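Local coordinates for arylmalonate decarboxylase (Bordetella bronchiseptica, PDB 3IXL), which catalyses the decarboxylation of 2-aryl-2-methylmalonates to 2-arylpropionates, releasing carbon dioxide, at residues G24-P29 / L192-I197; S76-F79 / F85-A88; E199-L204 / Y233-D238. The protein carries 2 engineered substitutions. All coordinates share one frame; numbering follows the deposited sequence.

Interaction 1: G24-P29 / L192-I197; sequences GARLYP and LTLDAI
R26 NH2 meets D195 OD1 at 3.1 Å, a salt bridge whose hydrogen-bond component is weak: the N-H...O angle is 121°, well short of straight. The carboxylate carbon lies at the edge of the guanidinium, near its plane, but the two flat groups are turned 67° against each other, and a paired, side-on grip is not formed. A water supplies the second link. It accepts from R26 NH1 at 3.0 Å, again in the guanidinium plane, and gives a weak bond to D195 OD2, so both oxygens of the carboxylate are tied to the arginine, one directly and one through solvent.

Beneath this polar edge lies L194. Its CD1 sits 3.7 Å above one face of the guanidinium, offset toward the rim, and the same methyl reaches back along the arginine to CB, 3.8 Å away. The chain of R26 turns at chi3 (72°), which lets its aliphatic part and its charged end both lean on this one leucine, the two side chains coming from opposite directions. The other branch of L194 is used differently: CD2 packs against CD2 of L27 at 3.7 Å. Y233, touching R26, L27 and L194, and P213 and F216 of helix 211-222 close in around the apolar side.

In the fold, the contact joins the end of helix 23-27, which follows strand 8-13 of one parallel sheet, to the turn that leads from strand 183-187 of the other sheet into helix 196-204. A single leucine thus parts its two methyls between a cation and an apolar neighbour. With D195 exposed and its link to R26 bent and partly water-mediated, the salt bridge is probably adaptable, while the buried leucines pack at ordinary van der Waals distance beneath it.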
loop_
_atom_site.group_PDB
_atom_site.type_symbol
_atom_site.label_atom_id
_atom_site.label_comp_id
_atom_site.label_asym_id
_atom_site.label_seq_id
_atom_site.Cartn_x
_atom_site.Cartn_y
_atom_site.Cartn_z
ATOM N N GLY A 24 -1.623 -6.337 9.958
ATOM C CA GLY A 24 -2.935 -6.069 10.570
ATOM C C GLY A 24 -3.007 -6.449 12.039
ATOM O O GLY A 24 -3.587 -5.717 12.849
ATOM N N ALA A 25 -2.410 -7.590 12.368
ATOM C CA ALA A 25 -2.404 -8.110 13.739
ATOM C C ALA A 25 -1.608 -7.230 14.697
ATOM O O ALA A 25 -1.840 -7.254 15.905
ATOM C CB ALA A 25 -1.870 -9.526 13.761
ATOM N N ARG A 26 -0.674 -6.453 14.151
ATOM C CA ARG A 26 0.162 -5.563 14.938
ATOM C C ARG A 26 -0.441 -4.161 15.029
ATOM O O ARG A 26 -0.537 -3.581 16.106
ATOM C CB ARG A 26 1.564 -5.539 14.331
ATOM C CG ARG A 26 2.297 -6.882 14.485
ATOM C CD ARG A 26 3.573 -6.969 13.654
ATOM N NE ARG A 26 4.633 -6.125 14.193
ATOM C CZ ARG A 26 5.781 -5.859 13.570
ATOM N NH1 ARG A 26 6.022 -6.356 12.357
ATOM N NH2 ARG A 26 6.681 -5.080 14.155
ATOM N N LEU A 27 -0.898 -3.638 13.899
ATOM C CA LEU A 27 -1.476 -2.296 13.867
ATOM C C LEU A 27 -2.826 -2.207 14.563
ATOM O O LEU A 27 -3.081 -1.281 15.337
ATOM C CB LEU A 27 -1.647 -1.826 12.422
ATOM C CG LEU A 27 -0.377 -1.556 11.623
ATOM C CD1 LEU A 27 -0.724 -1.405 10.150
ATOM C CD2 LEU A 27 0.301 -0.313 12.147
ATOM N N TYR A 28 -3.693 -3.166 14.247
ATOM C CA TYR A 28 -5.081 -3.155 14.681
ATOM C C TYR A 28 -5.451 -4.525 15.236
ATOM O O TYR A 28 -6.273 -5.227 14.644
ATOM C CB TYR A 28 -5.991 -2.799 13.498
ATOM C CG TYR A 28 -5.757 -1.417 12.913
ATOM C CD1 TYR A 28 -5.042 -1.257 11.731
ATOM C CD2 TYR A 28 -6.279 -0.278 13.532
ATOM C CE1 TYR A 28 -4.834 0.004 11.179
ATOM C CE2 TYR A 28 -6.080 0.990 12.996
ATOM C CZ TYR A 28 -5.365 1.123 11.810
ATOM O OH TYR A 28 -5.141 2.368 11.256
ATOM N N PRO A 29 -4.860 -4.908 16.388
ATOM C CA PRO A 29 -5.042 -6.267 16.900
ATOM C C PRO A 29 -6.484 -6.614 17.234
ATOM O O PRO A 29 -6.832 -7.795 17.241
ATOM C CB PRO A 29 -4.204 -6.290 18.186
ATOM C CG PRO A 29 -3.941 -4.882 18.520
ATOM C CD PRO A 29 -3.965 -4.107 17.246
ATOM N N LEU A 192 7.893 -6.057 4.811
ATOM C CA LEU A 192 7.572 -5.989 6.233
ATOM C C LEU A 192 8.302 -4.791 6.814
ATOM O O LEU A 192 9.485 -4.852 7.144
ATOM C CB LEU A 192 7.933 -7.304 6.942
ATOM C CG LEU A 192 7.089 -8.496 6.478
ATOM C CD1 LEU A 192 7.721 -9.828 6.871
ATOM C CD2 LEU A 192 5.655 -8.399 7.001
ATOM N N THR A 193 7.568 -3.691 6.922
ATOM C CA THR A 193 8.151 -2.371 7.131
ATOM C C THR A 193 7.880 -1.748 8.495
ATOM O O THR A 193 8.352 -0.644 8.757
ATOM C CB THR A 193 7.611 -1.367 6.089
ATOM O OG1 THR A 193 6.203 -1.167 6.292
ATOM C CG2 THR A 193 7.857 -1.872 4.667
ATOM N N LEU A 194 7.109 -2.423 9.350
ATOM C CA LEU A 194 6.639 -1.764 10.573
ATOM C C LEU A 194 7.743 -1.296 11.520
ATOM O O LEU A 194 7.590 -0.266 12.177
ATOM C CB LEU A 194 5.609 -2.629 11.318
ATOM C CG LEU A 194 4.208 -2.710 10.698
ATOM C CD1 LEU A 194 3.344 -3.645 11.513
ATOM C CD2 LEU A 194 3.554 -1.351 10.603
ATOM N N ASP A 195 8.842 -2.040 11.604
ATOM C CA ASP A 195 9.950 -1.627 12.474
ATOM C C ASP A 195 10.851 -0.598 11.792
ATOM O O ASP A 195 11.542 0.171 12.465
ATOM C CB ASP A 195 10.762 -2.838 12.930
ATOM C CG ASP A 195 10.009 -3.718 13.915
ATOM O OD1 ASP A 195 9.108 -3.217 14.616
ATOM O OD2 ASP A 195 10.334 -4.916 13.994
ATOM N N ALA A 196 10.815 -0.559 10.462
ATOM C CA ALA A 196 11.626 0.403 9.707
ATOM C C ALA A 196 11.094 1.823 9.802
ATOM O O ALA A 196 11.871 2.780 9.935
ATOM C CB ALA A 196 11.746 -0.020 8.244
ATOM N N ILE A 197 9.773 1.967 9.723
ATOM C CA ILE A 197 9.138 3.287 9.648
ATOM C C ILE A 197 9.538 4.242 10.789
ATOM O O ILE A 197 10.029 5.334 10.508
ATOM C CB ILE A 197 7.592 3.191 9.528
ATOM C CG1 ILE A 197 7.195 2.467 8.236
ATOM C CG2 ILE A 197 6.953 4.587 9.585
ATOM C CD1 ILE A 197 5.753 1.953 8.272
HETATM O O HOH W 1 8.678 -5.578 11.193
#

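Interaction 2: S76-F79 / F85-A88; sequences SLSF and FNAA. With PAC (2-phenylacetic acid), chain C.
Van der Waals packing is what joins S78 to N86. The carbonyl oxygen of S78 lies 3.2 Å from N86 CB, and N86 OD1 comes within 3.4 Å of S78 CB, so the asparagine lies against both the backbone and the side chain of the serine. Nearby, F85 presents the edge of its ring to L77 O, with CE2 at 4.1 Å; that buried carbonyl has no hydrogen-bonding partner in the model.

The polar ends of the touching residues are satisfied elsewhere. N86, whose CG lies anti to the backbone N (chi1 -179°), sends OD1 to T103 OG1 and ND2 to T106 OG1, bonds that tie helix 83-97 to the neighbouring strand 101-103 and helix 104-114. S78 OG bonds, among others, to S105 OG and to the carbonyl oxygen of C74, an engineered residue just ahead of its own short helix, 75-79.

Ligand binding falls to S76. Its backbone N donates to O2 of 2-phenylacetic acid at 2.8 Å, with an N-H...O angle of 155°, and its OG donates to the same oxygen at 2.7 Å. A chi1 of 57° sets OG between the backbone N and the carbonyl carbon, from where both donors can converge on O2. Y48 OH also bonds S76 OG, a second-shell contact, while the F79 ring lays one face over S76 CA.

With T75 OG1, Y126 OH and G189 N also bonded to the ligand, these donors form an oxyanion hole for its carboxylate. The short helix follows strand 67-72 of one of two parallel sheets, as in the Asp/Glu racemase clan to which the family belongs.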
loop_
_atom_site.group_PDB
_atom_site.type_symbol
_atom_site.label_atom_id
_atom_site.label_comp_id
_atom_site.label_asym_id
_atom_site.label_seq_id
_atom_site.Cartn_x
_atom_site.Cartn_y
_atom_site.Cartn_z
ATOM N N SER A 76 1.079 -1.738 -6.822
ATOM C CA SER A 76 1.406 -1.756 -8.241
ATOM C C SER A 76 0.280 -2.285 -9.131
ATOM O O SER A 76 0.091 -1.798 -10.244
ATOM C CB SER A 76 2.753 -2.448 -8.496
ATOM O OG SER A 76 2.764 -3.763 -7.981
ATOM N N LEU A 77 -0.489 -3.249 -8.635
ATOM C CA LEU A 77 -1.646 -3.739 -9.385
ATOM C C LEU A 77 -2.633 -2.603 -9.622
ATOM O O LEU A 77 -3.342 -2.587 -10.637
ATOM C CB LEU A 77 -2.325 -4.866 -8.607
ATOM C CG LEU A 77 -3.265 -5.891 -9.196
ATOM C CD1 LEU A 77 -2.790 -6.417 -10.532
ATOM C CD2 LEU A 77 -3.263 -7.015 -8.194
ATOM N N SER A 78 -2.677 -1.650 -8.685
ATOM C CA SER A 78 -3.593 -0.521 -8.788
ATOM C C SER A 78 -3.029 0.747 -9.457
ATOM O O SER A 78 -3.815 1.562 -9.934
ATOM C CB SER A 78 -4.265 -0.213 -7.442
ATOM O OG SER A 78 -3.332 0.017 -6.395
ATOM N N PHE A 79 -1.702 0.886 -9.544
ATOM C CA PHE A 79 -1.118 2.058 -10.225
ATOM C C PHE A 79 -0.523 1.807 -11.613
ATOM O O PHE A 79 -0.216 2.779 -12.318
ATOM C CB PHE A 79 -0.140 2.868 -9.325
ATOM C CG PHE A 79 1.209 2.200 -9.055
ATOM C CD1 PHE A 79 2.109 1.910 -10.092
ATOM C CD2 PHE A 79 1.593 1.921 -7.748
ATOM C CE1 PHE A 79 3.337 1.305 -9.829
ATOM C CE2 PHE A 79 2.823 1.332 -7.464
ATOM C CZ PHE A 79 3.700 1.023 -8.503
ATOM N N PHE A 85 -7.168 4.459 -14.247
ATOM C CA PHE A 85 -7.519 3.050 -14.034
ATOM C C PHE A 85 -7.693 2.726 -12.551
ATOM O O PHE A 85 -8.582 1.970 -12.182
ATOM C CB PHE A 85 -6.522 2.082 -14.677
ATOM C CG PHE A 85 -6.825 0.635 -14.397
ATOM C CD1 PHE A 85 -7.885 0.001 -15.029
ATOM C CD2 PHE A 85 -6.067 -0.080 -13.474
ATOM C CE1 PHE A 85 -8.178 -1.327 -14.759
ATOM C CE2 PHE A 85 -6.349 -1.410 -13.201
ATOM C CZ PHE A 85 -7.418 -2.035 -13.838
ATOM N N ASN A 86 -6.845 3.291 -11.699
ATOM C CA ASN A 86 -7.035 3.137 -10.262
ATOM C C ASN A 86 -8.450 3.555 -9.866
ATOM O O ASN A 86 -9.153 2.825 -9.158
ATOM C CB ASN A 86 -5.980 3.940 -9.494
ATOM C CG ASN A 86 -6.117 3.788 -7.994
ATOM O OD1 ASN A 86 -6.164 2.667 -7.471
ATOM N ND2 ASN A 86 -6.183 4.908 -7.294
ATOM N N ALA A 87 -8.889 4.703 -10.370
ATOM C CA ALA A 87 -10.227 5.205 -10.058
ATOM C C ALA A 87 -11.322 4.310 -10.657
ATOM O O ALA A 87 -12.307 4.003 -9.979
ATOM C CB ALA A 87 -10.377 6.643 -10.553
ATOM N N ALA A 88 -11.142 3.889 -11.914
ATOM C CA ALA A 88 -12.151 3.083 -12.608
ATOM C C ALA A 88 -12.301 1.702 -11.985
ATOM O O ALA A 88 -13.410 1.170 -11.875
ATOM C CB ALA A 88 -11.824 2.963 -14.087
HETATM C C1 PAC C . 2.750 -3.947 -4.393
HETATM C C2 PAC C . 3.058 -5.420 -4.589
HETATM C "C1'" PAC C . 2.719 -6.435 -3.516
HETATM C "C2'" PAC C . 3.526 -7.576 -3.482
HETATM C "C3'" PAC C . 3.302 -8.583 -2.545
HETATM C "C4'" PAC C . 2.256 -8.454 -1.636
HETATM C "C5'" PAC C . 1.445 -7.313 -1.659
HETATM C "C6'" PAC C . 1.663 -6.303 -2.602
HETATM O O1 PAC C . 2.251 -3.485 -3.329
HETATM O O2 PAC C . 3.037 -3.208 -5.378
#

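Interaction 3: E199-L204 / Y233-D238; sequences EVERRL and YGRLFD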
loop_
_atom_site.group_PDB
_atom_site.type_symbol
_atom_site.label_atom_id
_atom_site.label_comp_id
_atom_site.label_asym_id
_atom_site.label_seq_id
_atom_site.Cartn_x
_atom_site.Cartn_y
_atom_site.Cartn_z
ATOM N N GLU A 199 12.023 4.204 12.734
ATOM C CA GLU A 199 13.464 4.453 12.731
ATOM C C GLU A 199 13.832 5.478 11.658
ATOM O O GLU A 199 14.609 6.404 11.904
ATOM C CB GLU A 199 14.215 3.138 12.528
ATOM C CG GLU A 199 15.744 3.241 12.428
ATOM C CD GLU A 199 16.434 3.797 13.664
ATOM O OE1 GLU A 199 17.645 4.070 13.555
ATOM O OE2 GLU A 199 15.795 3.964 14.725
ATOM N N VAL A 200 13.257 5.343 10.466
ATOM C CA VAL A 200 13.494 6.324 9.412
ATOM C C VAL A 200 12.988 7.705 9.814
ATOM O O VAL A 200 13.693 8.702 9.631
ATOM C CB VAL A 200 12.840 5.906 8.074
ATOM C CG1 VAL A 200 13.014 6.980 7.024
ATOM C CG2 VAL A 200 13.435 4.601 7.564
ATOM N N GLU A 201 11.775 7.766 10.363
ATOM C CA GLU A 201 11.201 9.048 10.789
ATOM C C GLU A 201 12.042 9.715 11.884
ATOM O O GLU A 201 12.239 10.936 11.856
ATOM C CB GLU A 201 9.739 8.876 11.226
ATOM C CG GLU A 201 8.814 8.546 10.043
ATOM C CD GLU A 201 7.337 8.504 10.390
ATOM O OE1 GLU A 201 6.988 8.424 11.589
ATOM O OE2 GLU A 201 6.527 8.532 9.437
ATOM N N ARG A 202 12.541 8.907 12.826
ATOM C CA ARG A 202 13.421 9.386 13.900
ATOM C C ARG A 202 14.700 9.994 13.322
ATOM O O ARG A 202 15.112 11.098 13.703
ATOM C CB ARG A 202 13.785 8.222 14.831
ATOM C CG ARG A 202 14.678 8.604 16.019
ATOM C CD ARG A 202 15.273 7.353 16.697
ATOM N NE ARG A 202 16.312 6.682 15.914
ATOM C CZ ARG A 202 17.586 7.060 15.866
ATOM N NH1 ARG A 202 17.993 8.124 16.545
ATOM N NH2 ARG A 202 18.451 6.376 15.130
ATOM N N ARG A 203 15.335 9.264 12.417
ATOM C CA ARG A 203 16.632 9.683 11.882
ATOM C C ARG A 203 16.557 10.875 10.944
ATOM O O ARG A 203 17.453 11.726 10.948
ATOM C CB ARG A 203 17.321 8.517 11.182
ATOM C CG ARG A 203 17.846 7.455 12.132
ATOM C CD ARG A 203 18.575 6.355 11.385
ATOM N NE ARG A 203 19.605 6.881 10.488
ATOM C CZ ARG A 203 20.325 6.136 9.651
ATOM N NH1 ARG A 203 20.141 4.821 9.590
ATOM N NH2 ARG A 203 21.234 6.710 8.871
ATOM N N LEU A 204 15.498 10.951 10.141
ATOM C CA LEU A 204 15.420 11.966 9.101
ATOM C C LEU A 204 14.525 13.150 9.417
ATOM O O LEU A 204 14.693 14.220 8.828
ATOM C CB LEU A 204 15.005 11.336 7.768
ATOM C CG LEU A 204 15.880 10.194 7.254
ATOM C CD1 LEU A 204 15.359 9.674 5.928
ATOM C CD2 LEU A 204 17.335 10.647 7.118
ATOM N N TYR A 233 4.103 3.129 15.049
ATOM C CA TYR A 233 4.231 2.657 13.669
ATOM C C TYR A 233 4.289 3.793 12.658
ATOM O O TYR A 233 4.113 3.565 11.455
ATOM C CB TYR A 233 3.101 1.691 13.318
ATOM C CG TYR A 233 3.082 0.463 14.181
ATOM C CD1 TYR A 233 2.048 0.245 15.083
ATOM C CD2 TYR A 233 4.102 -0.476 14.106
ATOM C CE1 TYR A 233 2.022 -0.887 15.880
ATOM C CE2 TYR A 233 4.086 -1.621 14.896
ATOM C CZ TYR A 233 3.044 -1.813 15.782
ATOM O OH TYR A 233 3.018 -2.937 16.570
ATOM N N GLY A 234 4.523 5.002 13.152
ATOM C CA GLY A 234 4.751 6.149 12.287
ATOM C C GLY A 234 3.744 7.258 12.463
ATOM O O GLY A 234 2.642 7.037 12.979
ATOM N N ARG A 235 4.120 8.438 11.989
ATOM C CA ARG A 235 3.263 9.613 12.048
ATOM C C ARG A 235 1.895 9.435 11.388
ATOM O O ARG A 235 0.913 10.041 11.819
ATOM C CB ARG A 235 4.003 10.810 11.458
ATOM C CG ARG A 235 5.104 11.316 12.401
ATOM C CD ARG A 235 6.033 12.314 11.762
ATOM N NE ARG A 235 5.329 13.460 11.205
ATOM C CZ ARG A 235 5.927 14.418 10.506
ATOM N NH1 ARG A 235 7.240 14.372 10.306
ATOM N NH2 ARG A 235 5.217 15.422 10.015
ATOM N N LEU A 236 1.817 8.610 10.346
ATOM C CA LEU A 236 0.530 8.386 9.691
ATOM C C LEU A 236 -0.513 7.960 10.725
ATOM O O LEU A 236 -1.648 8.464 10.749
ATOM C CB LEU A 236 0.645 7.319 8.596
ATOM C CG LEU A 236 -0.666 7.069 7.844
ATOM C CD1 LEU A 236 -1.163 8.298 7.101
ATOM C CD2 LEU A 236 -0.513 5.891 6.881
ATOM N N PHE A 237 -0.113 7.039 11.593
ATOM C CA PHE A 237 -1.011 6.503 12.597
ATOM C C PHE A 237 -1.106 7.386 13.818
ATOM O O PHE A 237 -2.203 7.614 14.340
ATOM C CB PHE A 237 -0.554 5.109 13.018
ATOM C CG PHE A 237 -0.572 4.126 11.901
ATOM C CD1 PHE A 237 0.582 3.845 11.179
ATOM C CD2 PHE A 237 -1.761 3.516 11.526
ATOM C CE1 PHE A 237 0.551 2.941 10.113
ATOM C CE2 PHE A 237 -1.800 2.611 10.464
ATOM C CZ PHE A 237 -0.653 2.325 9.758
ATOM N N ASP A 238 0.039 7.867 14.286
ATOM C CA ASP A 238 0.068 8.514 15.588
ATOM C C ASP A 238 -0.444 9.947 15.568
ATOM O O ASP A 238 -0.790 10.494 16.621
ATOM C CB ASP A 238 1.446 8.373 16.232
ATOM C CG ASP A 238 1.750 6.932 16.635
ATOM O OD1 ASP A 238 0.837 6.062 16.548
ATOM O OD2 ASP A 238 2.908 6.659 17.019
HETATM O O HOH W 2 4.141 7.444 8.987
HETATM O O HOH W 3 9.592 12.587 11.508
#
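E201 reaches across from helix 196-204 to G234 and R235, and it is the residue on its segment through which the contact is made. Ahead of it in sequence, E199 has its carboxylate held by R202 of the same helix. Helix 164-176 covers another side of helix 196-204, touching E199 and V200 among others.

E201 then extends its chain beyond CG (chi2 -174°) to place its carboxylate beside the start of helix 235-238. OE1 takes the backbone N-H of R235 on its syn lone pair at 2.9 Å, with an angle of 154°, and also comes within 3.3 Å of G234 CA. OE2 accepts from water 2 at 2.7 Å, and that water in turn accepts from L236 N; V208 N is a further donor to OE2. E201 thus supplies a side-chain acceptor to the first-turn amide of R235 and, through water 2, to that of L236, at a helix whose N-cap, G234, has no side chain to offer; the carbonyl oxygen of G234 receives D238 N at 3.0 Å. The amide donors of the first turn would be expected to favour the charged form of E201.

Attraction to the arginine is less direct. R235 lays CG 3.5 Å from OE1, but its guanidinium points on to E239, with which NE forms a salt bridge. Water 3 accepts from R235 NH1 and donates to the carbonyl oxygen of E201.

R202, one residue on, turns back to E199 and grips it side-on: NH2 bonds OE1 at 2.9 Å, nearly straight, and NE bonds OE2 at 3.0 Å. Both acceptors lie close to the guanidinium plane.

In the fold
Interactions 1 and 3 are neighbours, their centres about 12 Å apart, and they share helix 196-204: the first contact uses the turn into it, the second its later residues. Y233 bridges them, with CD1 3.5 Å from L27 CD2, and F237 CE2 lies 3.4 Å from Y28 OH. Interaction 2 stands apart on the opposite side of the chain's centre, its centre about 24 Å from that of interaction 1 and 27 Å from that of interaction 3. It alone includes a residue of the 2-phenylacetic acid pocket; the side chain of L27 in interaction 1 is about 13 Å from the ligand.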